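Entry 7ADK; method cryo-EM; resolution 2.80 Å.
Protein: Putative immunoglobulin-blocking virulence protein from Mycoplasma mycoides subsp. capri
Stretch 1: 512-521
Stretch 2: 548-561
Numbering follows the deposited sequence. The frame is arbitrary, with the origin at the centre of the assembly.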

# COMPACT_ATOMS: atom_id res chain seq x y z
N LYS A 512 5.43 12.62 3.57
CA LYS A 512 4.19 11.96 3.98
C LYS A 512 3.43 12.83 4.99
O LYS A 512 4.04 13.38 5.90
N LYS A 513 2.11 12.99 4.85
CA LYS A 513 1.29 13.92 5.67
C LYS A 513 1.23 13.55 7.15
O LYS A 513 1.16 14.42 8.00
N ALA A 514 1.32 12.26 7.46
CA ALA A 514 1.57 11.74 8.80
C ALA A 514 3.06 11.85 9.19
O ALA A 514 3.71 10.85 9.42
N TRP A 515 3.61 13.06 9.24
CA TRP A 515 4.83 13.41 9.95
C TRP A 515 4.48 14.61 10.83
O TRP A 515 4.05 15.65 10.32
N SER A 516 4.68 14.49 12.14
CA SER A 516 4.35 15.55 13.09
C SER A 516 5.52 15.86 14.00
O SER A 516 6.34 15.00 14.28
N TYR A 517 5.55 17.06 14.56
CA TYR A 517 6.36 17.39 15.72
C TYR A 517 5.49 18.13 16.72
O TYR A 517 4.52 18.80 16.37
N ASN A 518 5.83 17.99 18.00
CA ASN A 518 5.29 18.88 19.01
C ASN A 518 6.13 20.16 19.00
O ASN A 518 7.34 20.08 19.22
N PRO A 519 5.57 21.36 18.77
CA PRO A 519 6.38 22.56 18.72
C PRO A 519 7.04 22.90 20.06
O PRO A 519 8.15 23.42 20.07
N LEU A 520 6.46 22.49 21.19
CA LEU A 520 7.06 22.64 22.51
C LEU A 520 8.29 21.74 22.74
O LEU A 520 9.14 22.08 23.54
N ALA A 521 8.44 20.63 22.01
CA ALA A 521 9.60 19.74 22.11
C ALA A 521 10.92 20.35 21.63
O ALA A 521 11.97 19.76 21.87
N ARG A 548 16.35 15.20 5.60
CA ARG A 548 15.56 15.83 6.65
C ARG A 548 14.06 15.71 6.38
O ARG A 548 13.62 15.80 5.23
N ILE A 549 13.26 15.53 7.43
CA ILE A 549 11.80 15.43 7.32
C ILE A 549 11.18 16.79 6.97
O ILE A 549 11.59 17.82 7.51
N THR A 550 10.17 16.81 6.11
CA THR A 550 9.26 17.95 5.94
C THR A 550 8.06 17.76 6.86
O THR A 550 7.38 16.74 6.80
N PHE A 551 7.79 18.76 7.69
CA PHE A 551 6.66 18.76 8.60
C PHE A 551 5.65 19.83 8.21
O PHE A 551 5.94 21.02 8.27
N ASN A 552 4.43 19.43 7.88
CA ASN A 552 3.30 20.34 7.73
C ASN A 552 2.28 20.23 8.89
O ASN A 552 1.26 20.90 8.86
N THR A 553 2.56 19.42 9.92
CA THR A 553 1.68 19.18 11.08
C THR A 553 2.31 19.65 12.37
O THR A 553 3.48 19.37 12.62
N LEU A 554 1.51 20.29 13.23
CA LEU A 554 1.79 20.47 14.65
C LEU A 554 0.92 19.51 15.46
O LEU A 554 -0.30 19.55 15.35
N ALA A 555 1.52 18.66 16.30
CA ALA A 555 0.82 17.66 17.10
C ALA A 555 1.12 17.83 18.60
O ALA A 555 2.22 17.52 19.04
N PHE A 556 0.16 18.29 19.38
CA PHE A 556 0.30 18.44 20.83
C PHE A 556 0.05 17.13 21.58
O PHE A 556 -0.71 16.28 21.11
N ASP A 557 0.69 16.94 22.73
CA ASP A 557 0.59 15.72 23.54
C ASP A 557 -0.31 15.93 24.77
O ASP A 557 -0.73 17.05 25.07
N GLN A 558 -0.66 14.87 25.49
CA GLN A 558 -1.68 14.94 26.55
C GLN A 558 -1.30 15.85 27.72
O GLN A 558 -2.16 16.55 28.25
N GLU A 559 -0.03 15.88 28.11
CA GLU A 559 0.53 16.71 29.18
C GLU A 559 0.58 18.22 28.85
O GLU A 559 1.03 19.02 29.68
N ASP A 560 0.11 18.65 27.68
CA ASP A 560 0.03 20.05 27.23
C ASP A 560 -1.34 20.70 27.50
O ASP A 560 -1.60 21.81 27.04
N PHE A 561 -2.25 20.03 28.22
CA PHE A 561 -3.63 20.46 28.43
C PHE A 561 -4.17 20.02 29.81
O PHE A 561 -5.23 19.40 29.92

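The most unusual feature of this contact is a buried amide and carboxylate, Asn 518 and Asp 560, paired across the stretches, with a backbone N bonded to each. Asn 518, with chi1 in the t well, starts out sideways, yet its end comes nearer the other stretch, and ND2 donates a nearly straight hydrogen bond to OD2 of Asp 560 at 2.8 Å. That same OD2 accepts the backbone N of Asp 557 at 2.9 Å, so one carboxylate oxygen, presented by an m rotamer, gathers a donor from each stretch. Asn 518 ND2 and Asp 557 N lie 3.3 Å apart as two donors sharing this acceptor, not bonded to each other. The other end of the amide is spent at home: OD1 of Asn 518 takes the N of Leu 520, within the 3-10 segment, at 3.1 Å. The first rule here is that a buried polar group is paid for at both ends.

Just before this knot the chains run parallel, and one bond is well made: Ala 555 N to Tyr 517 O, 3.0 Å and almost linear. The alternation of side chains then sorts chemistry by face. Ser 516 (m) and Thr 553 (m) share one face, where Ser 516 OG lies 3.3 Å from Thr 553 CG2, a van der Waals contact, while Ser 516 CB rests 3.5 Å from Ala 555 CB. Ser 516 and Thr 553 are both partly exposed.

Tyr 517 and Leu 554 occupy the opposite face, which is buried. Tyr 517 adopts the p rotamer, and its ring reaches Leu 554 (m, t), with CZ 3.4 Å from CD2. The edge of the same ring points at the face of Phe 551, centroids 5.3 Å apart and planes at 74°. Phe 551 (m) points toward the first stretch, its CD1 lying 4.0 Å from Trp 515 CB. Trp 515 (m) also points in and offers one face to Ile 549 (m, t), whose CG2 sits 3.8 Å from the centroid of the Trp 515 five-membered ring; the indole NE1 is satisfied elsewhere in the structure.

Beyond the strands, Phe 556 (m) starts out away from the first stretch, but its ring comes back to it. Pro 519 covers one ring face, with CD 4.3 Å from the Phe 556 centroid, and Leu 520 (m, t) meets the edge, CD1 to CD1 of Phe 556 at 4.2 Å. The apolar packing thus comes right up to the Asn 518 and Asp 560 pair: Leu 520 CD1 is 3.8 Å from Asp 560 OD1.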

# COMPACT_ATOMS: atom_id res chain seq x y z
CB LYS A 512 4.63 10.60 4.54
CG LYS A 512 3.52 9.56 4.65
CD LYS A 512 4.01 8.24 5.28
CE LYS A 512 5.24 7.67 4.58
NZ LYS A 512 5.51 6.27 4.97
CB LYS A 513 -0.13 14.04 5.10
CG LYS A 513 -0.16 14.79 3.77
CD LYS A 513 -1.59 14.87 3.24
CE LYS A 513 -1.62 15.68 1.94
NZ LYS A 513 -2.98 15.73 1.37
CB ALA A 514 1.04 10.30 8.87
CB TRP A 515 5.99 13.78 9.01
CG TRP A 515 6.81 12.64 8.49
CD1 TRP A 515 6.91 12.27 7.20
CD2 TRP A 515 7.70 11.76 9.23
NE1 TRP A 515 7.73 11.16 7.10
CE2 TRP A 515 8.19 10.77 8.33
CE3 TRP A 515 8.12 11.67 10.57
CZ2 TRP A 515 8.94 9.69 8.77
CZ3 TRP A 515 8.95 10.62 11.01
CH2 TRP A 515 9.32 9.61 10.12
CB SER A 516 3.17 15.15 13.96
OG SER A 516 2.09 14.60 13.25
CB TYR A 517 7.61 18.18 15.31
CG TYR A 517 7.39 19.58 14.76
CD1 TYR A 517 6.99 19.74 13.43
CD2 TYR A 517 7.60 20.71 15.56
CE1 TYR A 517 6.82 21.02 12.88
CE2 TYR A 517 7.41 22.00 15.02
CZ TYR A 517 7.04 22.16 13.67
OH TYR A 517 6.95 23.39 13.13
CB ASN A 518 5.28 18.16 20.37
CG ASN A 518 4.46 18.89 21.41
OD1 ASN A 518 4.45 20.10 21.49
ND2 ASN A 518 3.74 18.18 22.24
CB PRO A 519 5.44 23.64 18.21
CG PRO A 519 4.05 23.17 18.64
CD PRO A 519 4.17 21.66 18.51
CB LEU A 520 5.98 22.36 23.57
CG LEU A 520 4.74 23.26 23.47
CD1 LEU A 520 3.64 22.71 24.35
CD2 LEU A 520 5.07 24.68 23.90
CB ALA A 521 9.31 18.45 21.35
CB ARG A 548 16.04 17.26 6.93
CG ARG A 548 15.81 18.32 5.84
CD ARG A 548 14.40 18.91 5.77
NE ARG A 548 14.41 20.16 5.00
CZ ARG A 548 13.38 20.83 4.55
NH1 ARG A 548 12.16 20.48 4.79
NH2 ARG A 548 13.56 21.88 3.81
CB ILE A 549 11.17 14.81 8.58
CG1 ILE A 549 11.64 13.38 8.85
CG2 ILE A 549 9.65 14.77 8.51
CD1 ILE A 549 11.65 13.04 10.33
CB THR A 550 8.78 18.08 4.49
OG1 THR A 550 9.85 18.41 3.67
CG2 THR A 550 7.75 19.19 4.30
CB PHE A 551 7.16 19.00 10.02
CG PHE A 551 8.09 17.95 10.56
CD1 PHE A 551 7.57 16.80 11.15
CD2 PHE A 551 9.48 18.14 10.50
CE1 PHE A 551 8.44 15.85 11.72
CE2 PHE A 551 10.34 17.19 11.06
CZ PHE A 551 9.82 16.05 11.67
CB ASN A 552 2.69 20.16 6.33
CG ASN A 552 2.34 21.48 5.68
OD1 ASN A 552 1.54 22.26 6.17
ND2 ASN A 552 2.92 21.80 4.56
CB THR A 553 1.31 17.69 11.23
OG1 THR A 553 0.60 17.25 10.11
CG2 THR A 553 0.41 17.36 12.42
CB LEU A 554 1.51 21.93 15.05
CG LEU A 554 2.28 23.00 14.27
CD1 LEU A 554 1.97 24.36 14.85
CD2 LEU A 554 3.77 22.76 14.33
CB ALA A 555 1.19 16.26 16.61
CB PHE A 556 -0.59 19.60 21.29
CG PHE A 556 -0.16 20.93 20.73
CD1 PHE A 556 0.81 21.69 21.40
CD2 PHE A 556 -0.70 21.41 19.52
CE1 PHE A 556 1.22 22.93 20.89
CE2 PHE A 556 -0.28 22.65 19.01
CZ PHE A 556 0.68 23.41 19.70
CB ASP A 557 2.01 15.19 23.87
CG ASP A 557 2.07 13.66 24.08
OD1 ASP A 557 1.01 13.00 24.16
OD2 ASP A 557 3.20 13.11 24.15
CB GLN A 558 -2.04 13.55 27.06
CG GLN A 558 -3.20 13.53 28.07
CD GLN A 558 -4.49 14.17 27.55
OE1 GLN A 558 -5.33 13.54 26.92
NE2 GLN A 558 -4.72 15.43 27.79
CB GLU A 559 1.89 16.13 29.60
CG GLU A 559 2.95 15.95 28.49
CD GLU A 559 3.03 14.51 27.94
OE1 GLU A 559 1.98 13.88 27.72
OE2 GLU A 559 4.15 13.99 27.73
CB ASP A 560 0.42 20.15 25.75
CG ASP A 560 1.77 19.52 25.37
OD1 ASP A 560 2.69 19.51 26.21
OD2 ASP A 560 1.93 19.09 24.21
CB PHE A 561 -4.46 19.95 27.24
CG PHE A 561 -5.87 20.48 27.13
CD1 PHE A 561 -6.09 21.82 26.76
CD2 PHE A 561 -6.97 19.65 27.41
CE1 PHE A 561 -7.39 22.32 26.70
CE2 PHE A 561 -8.26 20.16 27.37
CZ PHE A 561 -8.48 21.49 27.01